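Local coordinates for esterase (Rhizomucor miehei CAU432, PDB 4WY8), which hydrolyses carboxylic esters as a carboxylesterase, probably by the serine-hydrolase mechanism of the alpha/beta hydrolase fold, at residues 43-48 with 99-104; 49-54 with 103-108; 138-143 with 180-185. All coordinates share one frame; numbering follows the deposited sequence.

Contact 1. Residues 43-48 with 99-104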
loop_
_atom_site.group_PDB
_atom_site.type_symbol
_atom_site.label_atom_id
_atom_site.label_comp_id
_atom_site.label_asym_id
_atom_site.label_seq_id
_atom_site.Cartn_x
_atom_site.Cartn_y
_atom_site.Cartn_z
ATOM N N LYS A 43 10.737 12.272 -22.914
ATOM C CA LYS A 43 9.885 11.169 -22.493
ATOM C C LYS A 43 8.522 11.672 -21.988
ATOM O O LYS A 43 7.626 10.879 -21.659
ATOM C CB LYS A 43 10.580 10.370 -21.392
ATOM C CG LYS A 43 11.845 9.624 -21.792
ATOM C CD LYS A 43 11.541 8.267 -22.421
ATOM C CE LYS A 43 12.472 7.184 -21.865
ATOM N NZ LYS A 43 11.992 5.800 -22.193
ATOM N N ALA A 44 8.375 12.992 -21.938
ATOM C CA ALA A 44 7.225 13.626 -21.287
ATOM C C ALA A 44 5.872 13.191 -21.842
ATOM O O ALA A 44 4.888 13.143 -21.111
ATOM C CB ALA A 44 7.348 15.132 -21.383
ATOM N N LEU A 45 5.843 12.851 -23.126
ATOM C CA LEU A 45 4.612 12.504 -23.816
ATOM C C LEU A 45 4.491 10.997 -24.036
ATOM O O LEU A 45 3.416 10.500 -24.369
ATOM C CB LEU A 45 4.555 13.223 -25.165
ATOM C CG LEU A 45 4.521 14.758 -25.169
ATOM C CD1 LEU A 45 4.478 15.272 -26.607
ATOM C CD2 LEU A 45 3.329 15.276 -24.399
ATOM N N GLU A 46 5.588 10.268 -23.839
ATOM C CA GLU A 46 5.582 8.826 -24.081
ATOM C C GLU A 46 4.657 8.098 -23.120
ATOM O O GLU A 46 4.783 8.243 -21.894
ATOM C CB GLU A 46 6.984 8.231 -23.944
ATOM C CG GLU A 46 7.923 8.489 -25.093
ATOM C CD GLU A 46 9.086 7.516 -25.085
ATOM O OE1 GLU A 46 8.992 6.488 -24.367
ATOM O OE2 GLU A 46 10.090 7.784 -25.787
ATOM N N GLY A 47 3.727 7.329 -23.682
ATOM C CA GLY A 47 2.802 6.530 -22.897
ATOM C C GLY A 47 1.787 7.355 -22.127
ATOM O O GLY A 47 1.092 6.847 -21.250
ATOM N N LEU A 48 1.689 8.635 -22.466
ATOM C CA LEU A 48 0.721 9.502 -21.829
ATOM C C LEU A 48 -0.702 9.111 -22.273
ATOM O O LEU A 48 -1.003 9.104 -23.456
ATOM C CB LEU A 48 1.062 10.948 -22.172
ATOM C CG LEU A 48 0.609 12.111 -21.287
ATOM C CD1 LEU A 48 1.069 11.985 -19.841
ATOM C CD2 LEU A 48 1.125 13.388 -21.918
ATOM N N THR A 99 3.250 20.115 -14.611
ATOM C CA THR A 99 4.115 19.259 -13.809
ATOM C C THR A 99 3.371 18.008 -13.355
ATOM O O THR A 99 3.969 16.926 -13.203
ATOM C CB THR A 99 4.661 19.979 -12.580
ATOM O OG1 THR A 99 3.584 20.419 -11.744
ATOM C CG2 THR A 99 5.482 21.183 -13.012
ATOM N N HIS A 100 2.062 18.129 -13.169
ATOM C CA HIS A 100 1.303 16.997 -12.638
ATOM C C HIS A 100 0.458 16.337 -13.701
ATOM O O HIS A 100 -0.413 15.515 -13.390
ATOM C CB HIS A 100 0.427 17.435 -11.466
ATOM C CG HIS A 100 1.210 17.775 -10.236
ATOM N ND1 HIS A 100 2.061 18.858 -10.169
ATOM C CD2 HIS A 100 1.307 17.137 -9.041
ATOM C CE1 HIS A 100 2.637 18.889 -8.974
ATOM N NE2 HIS A 100 2.199 17.856 -8.273
ATOM N N ARG A 101 0.706 16.710 -14.955
ATOM C CA ARG A 101 -0.039 16.145 -16.068
ATOM C C ARG A 101 0.043 14.624 -16.077
ATOM O O ARG A 101 -0.957 13.933 -16.282
ATOM C CB ARG A 101 0.478 16.694 -17.403
ATOM C CG ARG A 101 -0.166 15.995 -18.603
ATOM C CD ARG A 101 0.331 16.577 -19.916
ATOM N NE ARG A 101 1.767 16.382 -20.056
ATOM C CZ ARG A 101 2.522 17.001 -20.956
ATOM N NH1 ARG A 101 1.979 17.864 -21.795
ATOM N NH2 ARG A 101 3.818 16.748 -21.010
ATOM N N ARG A 102 1.241 14.093 -15.899
ATOM C CA ARG A 102 1.411 12.644 -15.950
ATOM C C ARG A 102 0.544 11.964 -14.870
ATOM O O ARG A 102 -0.289 11.089 -15.151
ATOM C CB ARG A 102 2.903 12.304 -15.785
ATOM C CG ARG A 102 3.214 10.817 -15.599
ATOM C CD ARG A 102 3.068 10.029 -16.873
ATOM N NE ARG A 102 4.025 10.514 -17.873
ATOM C CZ ARG A 102 4.214 9.962 -19.069
ATOM N NH1 ARG A 102 3.529 8.886 -19.430
ATOM N NH2 ARG A 102 5.103 10.480 -19.895
ATOM N N THR A 103 0.734 12.411 -13.632
ATOM C CA THR A 103 0.008 11.869 -12.498
ATOM C C THR A 103 -1.513 11.959 -12.682
ATOM O O THR A 103 -2.246 10.980 -12.472
ATOM C CB THR A 103 0.412 12.620 -11.224
ATOM O OG1 THR A 103 1.824 12.450 -11.008
ATOM C CG2 THR A 103 -0.379 12.097 -10.031
ATOM N N VAL A 104 -1.973 13.135 -13.100
ATOM C CA VAL A 104 -3.392 13.415 -13.260
ATOM C C VAL A 104 -4.024 12.611 -14.405
ATOM O O VAL A 104 -5.091 12.012 -14.241
ATOM C CB VAL A 104 -3.612 14.938 -13.478
ATOM C CG1 VAL A 104 -4.995 15.202 -14.040
ATOM C CG2 VAL A 104 -3.402 15.710 -12.149
HETATM O O HOH W 1 3.975 14.903 -18.709
#
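Arg-102, near the start of helix 101-111 of this alpha/beta hydrolase fold, grips the backbone carbonyl of Glu-46. That carbonyl belongs to the loop that leads from helix 27-39 to edge strand 51-59. Both terminal nitrogens donate to the same oxygen, an end-on grip in which two N-H groups share one acceptor. NH1 of Arg-102 lies 2.8 Å from Glu-46 O, with an N-H...O angle of 150°. NH2 of Arg-102 is at 3.0 Å from Glu-46 O and is more bent, at 140°. The oxygen sits in the guanidinium plane, while both nitrogens reach it from the same face of the carbonyl plane. The Arg-102 chain folds at chi2 (74°), which turns CD toward the loop.

Residues Leu-45 to Leu-48 form a type II beta turn, with Leu-48 N hydrogen-bonded to Leu-45 O. The turn places the Glu-46 carbonyl at this end. Glu-46 N is satisfied by Lys-43 O. Ala-44 O is also near, 2.9 Å from Arg-102 NH2. The third nitrogen of the group, NE, donates to Ala-297 O, so Arg-102 ties the loop and the helix to a further loop.

Leu-48 divides its two methyls between the arginines. CD1 lies over the centre of the Arg-102 guanidinium, 3.7 Å above its plane. The Leu-48 and Arg-101 side chains cross at about a right angle, with Leu-48 CD2 3.6 Å from Arg-101 NE. Leu-45 CD2 covers the same face of Arg-101 as Leu-48 CD2. Water 1 lies at the edge of the Arg-101 guanidinium and accepts from Arg-101 NH2 at 3.0 Å. The same water is 3.1 Å from Ala-44 O, to which it may donate.

Contact 2. Residues 49-54 with 103-108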
loop_
_atom_site.group_PDB
_atom_site.type_symbol
_atom_site.label_atom_id
_atom_site.label_comp_id
_atom_site.label_asym_id
_atom_site.label_seq_id
_atom_site.Cartn_x
_atom_site.Cartn_y
_atom_site.Cartn_z
ATOM N N PRO A 49 -1.582 8.791 -21.313
ATOM C CA PRO A 49 -2.958 8.399 -21.630
ATOM C C PRO A 49 -3.717 9.532 -22.289
ATOM O O PRO A 49 -3.391 10.695 -22.070
ATOM C CB PRO A 49 -3.573 8.074 -20.258
ATOM C CG PRO A 49 -2.418 7.915 -19.331
ATOM C CD PRO A 49 -1.347 8.816 -19.862
ATOM N N ASP A 50 -4.695 9.181 -23.108
ATOM C CA ASP A 50 -5.600 10.131 -23.732
ATOM C C ASP A 50 -6.747 10.507 -22.801
ATOM O O ASP A 50 -7.393 9.625 -22.207
ATOM C CB ASP A 50 -6.179 9.519 -25.000
ATOM C CG ASP A 50 -5.141 9.316 -26.066
ATOM O OD1 ASP A 50 -4.322 10.237 -26.289
ATOM O OD2 ASP A 50 -5.130 8.209 -26.648
ATOM N N VAL A 51 -7.022 11.803 -22.683
ATOM C CA VAL A 51 -8.109 12.235 -21.823
ATOM C C VAL A 51 -8.921 13.293 -22.521
ATOM O O VAL A 51 -8.427 14.009 -23.391
ATOM C CB VAL A 51 -7.608 12.805 -20.448
ATOM C CG1 VAL A 51 -6.788 11.756 -19.652
ATOM C CG2 VAL A 51 -6.802 14.087 -20.645
ATOM N N TYR A 52 -10.178 13.389 -22.125
ATOM C CA TYR A 52 -11.015 14.514 -22.478
ATOM C C TYR A 52 -10.741 15.625 -21.469
ATOM O O TYR A 52 -10.988 15.433 -20.278
ATOM C CB TYR A 52 -12.497 14.103 -22.476
ATOM C CG TYR A 52 -13.427 15.238 -22.825
ATOM C CD1 TYR A 52 -13.934 15.370 -24.108
ATOM C CD2 TYR A 52 -13.765 16.201 -21.885
ATOM C CE1 TYR A 52 -14.773 16.429 -24.442
ATOM C CE2 TYR A 52 -14.595 17.266 -22.211
ATOM C CZ TYR A 52 -15.092 17.374 -23.486
ATOM O OH TYR A 52 -15.920 18.431 -23.790
ATOM N N LEU A 53 -10.279 16.791 -21.935
ATOM C CA LEU A 53 -9.931 17.877 -21.021
ATOM C C LEU A 53 -10.807 19.105 -21.238
ATOM O O LEU A 53 -11.103 19.481 -22.368
ATOM C CB LEU A 53 -8.444 18.246 -21.155
ATOM C CG LEU A 53 -7.956 19.353 -20.211
ATOM C CD1 LEU A 53 -6.530 19.098 -19.740
ATOM C CD2 LEU A 53 -7.996 20.684 -20.913
ATOM N N GLU A 54 -11.221 19.714 -20.132
ATOM C CA GLU A 54 -12.064 20.902 -20.140
ATOM C C GLU A 54 -11.511 21.946 -19.193
ATOM O O GLU A 54 -11.184 21.632 -18.044
ATOM C CB GLU A 54 -13.508 20.549 -19.736
ATOM C CG GLU A 54 -14.375 21.778 -19.379
ATOM C CD GLU A 54 -15.824 21.433 -18.983
ATOM O OE1 GLU A 54 -16.639 22.377 -18.794
ATOM O OE2 GLU A 54 -16.132 20.228 -18.805
ATOM N N THR A 103 0.734 12.411 -13.632
ATOM C CA THR A 103 0.008 11.869 -12.498
ATOM C C THR A 103 -1.513 11.959 -12.682
ATOM O O THR A 103 -2.246 10.980 -12.472
ATOM C CB THR A 103 0.412 12.620 -11.224
ATOM O OG1 THR A 103 1.824 12.450 -11.008
ATOM C CG2 THR A 103 -0.379 12.097 -10.031
ATOM N N VAL A 104 -1.973 13.135 -13.100
ATOM C CA VAL A 104 -3.392 13.415 -13.260
ATOM C C VAL A 104 -4.024 12.611 -14.405
ATOM O O VAL A 104 -5.091 12.012 -14.241
ATOM C CB VAL A 104 -3.612 14.938 -13.478
ATOM C CG1 VAL A 104 -4.995 15.202 -14.040
ATOM C CG2 VAL A 104 -3.402 15.710 -12.149
ATOM N N TYR A 105 -3.357 12.545 -15.550
ATOM C CA TYR A 105 -3.904 11.766 -16.671
ATOM C C TYR A 105 -3.990 10.293 -16.297
ATOM O O TYR A 105 -5.038 9.635 -16.552
ATOM C CB TYR A 105 -3.064 11.930 -17.946
ATOM C CG TYR A 105 -3.236 13.250 -18.680
ATOM C CD1 TYR A 105 -3.685 14.391 -18.020
ATOM C CD2 TYR A 105 -2.922 13.357 -20.042
ATOM C CE1 TYR A 105 -3.824 15.613 -18.703
ATOM C CE2 TYR A 105 -3.058 14.571 -20.736
ATOM C CZ TYR A 105 -3.510 15.691 -20.055
ATOM O OH TYR A 105 -3.649 16.900 -20.717
ATOM N N GLU A 106 -2.926 9.780 -15.655
ATOM C CA GLU A 106 -2.948 8.361 -15.226
ATOM C C GLU A 106 -4.056 8.065 -14.204
ATOM O O GLU A 106 -4.750 7.064 -14.294
ATOM C CB GLU A 106 -1.589 7.953 -14.635
ATOM C CG GLU A 106 -0.481 7.731 -15.667
ATOM C CD GLU A 106 -0.694 6.507 -16.577
ATOM O OE1 GLU A 106 -1.497 5.598 -16.242
ATOM O OE2 GLU A 106 -0.023 6.449 -17.635
ATOM N N LEU A 107 -4.191 8.932 -13.212
ATOM C CA LEU A 107 -5.235 8.779 -12.205
ATOM C C LEU A 107 -6.621 8.811 -12.865
ATOM O O LEU A 107 -7.501 8.011 -12.571
ATOM C CB LEU A 107 -5.101 9.893 -11.167
ATOM C CG LEU A 107 -6.069 9.870 -9.981
ATOM C CD1 LEU A 107 -5.970 8.565 -9.131
ATOM C CD2 LEU A 107 -5.864 11.121 -9.123
ATOM N N THR A 108 -6.791 9.753 -13.775
ATOM C CA THR A 108 -8.018 9.891 -14.535
ATOM C C THR A 108 -8.398 8.594 -15.210
ATOM O O THR A 108 -9.532 8.117 -15.026
ATOM C CB THR A 108 -7.897 10.981 -15.609
ATOM O OG1 THR A 108 -7.664 12.258 -14.985
ATOM C CG2 THR A 108 -9.165 11.011 -16.465
#
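Val-51 lays its CG2 methyl over the face of the Tyr-105 ring, a CH-pi contact. CG2 of Val-51 is 3.7 Å from the centroid of the Tyr-105 ring, only 10° off the ring normal. The other methyl, CG1, is anti to the carbonyl carbon (chi1 -59°) and meets Thr-108 CG2 at 4.0 Å. Pro-49 packs beside them. Its CD touches Tyr-105 CB, and its CG lies 3.3 Å from Glu-106 OE2. At the phenol end, Leu-53 CD1 is 3.8 Å from Tyr-105 OH.

The next shell sets these groups in place. Strand 51-59 pairs antiparallel with strand 65-73 at the edge of the sheet, through backbone hydrogen bonds such as Tyr-52 to Arg-72. Val-51 and Leu-53, two residues apart, both point toward helix 101-111. Thr-108 OG1 is hydrogen-bonded to Val-104 O one turn back in the helix, and also to Thr-71 OG1. The carboxylate of Glu-106 forms a salt bridge through OE1 with Arg-110.

Across the contact itself the attraction is mainly apolar. It therefore depends on shape and on methyl-to-ring fit, while the polar bonds of the Thr-108 and Glu-106 side chains stay within the helix or go to the neighbouring strand.

Contact 3. Residues 138-143 with 180-185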
loop_
_atom_site.group_PDB
_atom_site.type_symbol
_atom_site.label_atom_id
_atom_site.label_comp_id
_atom_site.label_asym_id
_atom_site.label_seq_id
_atom_site.Cartn_x
_atom_site.Cartn_y
_atom_site.Cartn_z
ATOM N N ALA A 138 -13.658 25.536 -4.280
ATOM C CA ALA A 138 -13.774 24.586 -5.390
ATOM C C ALA A 138 -14.519 23.303 -4.996
ATOM O O ALA A 138 -15.395 22.837 -5.725
ATOM C CB ALA A 138 -12.408 24.245 -5.924
ATOM N N VAL A 139 -14.168 22.728 -3.849
ATOM C CA VAL A 139 -14.890 21.551 -3.355
ATOM C C VAL A 139 -16.374 21.863 -3.128
ATOM O O VAL A 139 -17.255 21.096 -3.536
ATOM C CB VAL A 139 -14.281 21.020 -2.040
ATOM C CG1 VAL A 139 -15.139 19.889 -1.456
ATOM C CG2 VAL A 139 -12.838 20.554 -2.258
ATOM N N VAL A 140 -16.648 22.999 -2.488
ATOM C CA VAL A 140 -18.025 23.430 -2.231
ATOM C C VAL A 140 -18.792 23.585 -3.532
ATOM O O VAL A 140 -19.960 23.203 -3.620
ATOM C CB VAL A 140 -18.064 24.769 -1.443
ATOM C CG1 VAL A 140 -19.479 25.357 -1.422
ATOM C CG2 VAL A 140 -17.535 24.571 -0.042
ATOM N N TRP A 141 -18.127 24.132 -4.543
ATOM C CA TRP A 141 -18.734 24.283 -5.862
ATOM C C TRP A 141 -19.064 22.915 -6.481
ATOM O O TRP A 141 -20.175 22.707 -6.961
ATOM C CB TRP A 141 -17.821 25.086 -6.777
ATOM C CG TRP A 141 -18.476 25.499 -8.075
ATOM C CD1 TRP A 141 -19.107 26.679 -8.328
ATOM C CD2 TRP A 141 -18.555 24.733 -9.293
ATOM N NE1 TRP A 141 -19.587 26.692 -9.611
ATOM C CE2 TRP A 141 -19.262 25.515 -10.227
ATOM C CE3 TRP A 141 -18.109 23.461 -9.676
ATOM C CZ2 TRP A 141 -19.523 25.073 -11.533
ATOM C CZ3 TRP A 141 -18.373 23.022 -10.968
ATOM C CH2 TRP A 141 -19.076 23.825 -11.879
ATOM N N VAL A 142 -18.106 21.989 -6.460
ATOM C CA VAL A 142 -18.322 20.660 -7.036
ATOM C C VAL A 142 -19.423 19.870 -6.313
ATOM O O VAL A 142 -20.213 19.168 -6.960
ATOM C CB VAL A 142 -17.005 19.806 -7.050
ATOM C CG1 VAL A 142 -17.276 18.374 -7.537
ATOM C CG2 VAL A 142 -15.938 20.458 -7.927
ATOM N N ALA A 143 -19.501 19.993 -4.990
ATOM C CA ALA A 143 -20.479 19.217 -4.206
ATOM C C ALA A 143 -21.941 19.646 -4.421
ATOM O O ALA A 143 -22.875 18.902 -4.119
ATOM C CB ALA A 143 -20.144 19.308 -2.743
ATOM N N LEU A 180 -17.295 23.978 9.059
ATOM C CA LEU A 180 -18.478 24.599 8.446
ATOM C C LEU A 180 -19.712 23.670 8.420
ATOM O O LEU A 180 -20.720 23.979 7.786
ATOM C CB LEU A 180 -18.148 25.077 7.033
ATOM C CG LEU A 180 -17.421 26.435 6.873
ATOM C CD1 LEU A 180 -16.416 26.786 7.964
ATOM C CD2 LEU A 180 -16.806 26.578 5.481
ATOM N N GLY A 181 -19.619 22.540 9.116
ATOM C CA GLY A 181 -20.726 21.600 9.211
ATOM C C GLY A 181 -21.088 20.906 7.908
ATOM O O GLY A 181 -22.211 20.435 7.742
ATOM N N LEU A 182 -20.137 20.823 6.984
ATOM C CA LEU A 182 -20.377 20.180 5.694
ATOM C C LEU A 182 -19.979 18.696 5.693
ATOM O O LEU A 182 -18.969 18.300 6.286
ATOM C CB LEU A 182 -19.617 20.914 4.611
ATOM C CG LEU A 182 -19.846 22.412 4.715
ATOM C CD1 LEU A 182 -19.044 23.134 3.670
ATOM C CD2 LEU A 182 -21.321 22.681 4.541
ATOM N N ASN A 183 -20.804 17.867 5.070
ATOM C CA ASN A 183 -20.484 16.458 4.940
ATOM C C ASN A 183 -20.343 16.112 3.473
ATOM O O ASN A 183 -20.875 15.103 2.997
ATOM C CB ASN A 183 -21.558 15.596 5.590
ATOM C CG ASN A 183 -21.767 15.935 7.056
ATOM O OD1 ASN A 183 -20.916 15.630 7.904
ATOM N ND2 ASN A 183 -22.918 16.537 7.372
ATOM N N ILE A 184 -19.582 16.929 2.764
ATOM C CA ILE A 184 -19.534 16.832 1.320
ATOM C C ILE A 184 -18.285 16.133 0.786
ATOM O O ILE A 184 -18.232 15.806 -0.393
ATOM C CB ILE A 184 -19.610 18.220 0.684
ATOM C CG1 ILE A 184 -18.446 19.094 1.170
ATOM C CG2 ILE A 184 -20.967 18.858 0.978
ATOM C CD1 ILE A 184 -18.401 20.492 0.493
ATOM N N ILE A 185 -17.299 15.885 1.648
ATOM C CA ILE A 185 -16.088 15.162 1.260
ATOM C C ILE A 185 -16.125 13.741 1.802
ATOM O O ILE A 185 -16.221 13.549 3.012
ATOM C CB ILE A 185 -14.801 15.868 1.790
ATOM C CG1 ILE A 185 -14.708 17.309 1.283
ATOM C CG2 ILE A 185 -13.558 15.113 1.370
ATOM C CD1 ILE A 185 -13.568 18.080 1.919
#
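Ile-184 packs against Ala-143 and Val-139, two residues one turn apart on helix 130-143. The contact begins at its branch point. CB of Ile-184 lies 3.6 Å from Ala-143 CB, so the two meet close to their backbones. The nearest pair of CA atoms across the contact is also theirs, 6.1 Å apart. The branch methyl CG2 of Ile-184 touches the same alanine methyl, at 3.8 Å. CG1 leaves CB between the backbone N and the carbonyl carbon (chi1 59°). From there the chain runs on extended to CD1 (chi2 176°). This tip reaches Val-139 CG1 at 3.8 Å and stays 3.9 Å from Ala-143 CB. It also comes to 4.0 Å from Val-140 CA, against the helix backbone.

Ile-185 adds a second contact to Val-139. The two side chains cross at about a right angle, with Ile-185 CG1 at 3.8 Å from Val-139 CG1. Val-139 CG1 is thus shared by both isoleucines. Leu-182 makes a looser contact at the margin, through CD1 to Val-140 CG2.

Deeper in, Val-139 and Ile-185 both rest on Val-173 of helix 165-179. Val-139 also reaches Val-85 and Phe-87 of strand 83-87. The loop itself starts from a Schellman motif that ends helix 165-179. Gly-181, with positive phi, is its C-prime residue, and Leu-182 N is hydrogen-bonded to Ala-177 O. The loop packs on helix 130-143 as it closes a beta-alpha-beta crossover of the alpha/beta hydrolase fold, made of strand 159-163, helix 165-179 and strand 188-191.

How the contacts relate
Contacts 1 and 2 are neighbours, with centres 9 Å apart, and both use helix 101-111. They follow one another along the chain, from the loop at 43-48 into edge strand 51-59. Leu-48 and Tyr-105 touch where they join. Contact 3 is separate, its centre 29 Å from that of contact 1 and 23 Å from that of contact 2, and it joins helix 130-143 to a different loop. Contact 2 lies at the surface, while contacts 1 and 3 are partly buried. Their chemistry differs with the element met: arginine bonds to a loop carbonyl and a water in contact 1, methyl-to-ring packing in contact 2, and purely aliphatic packing in contact 3.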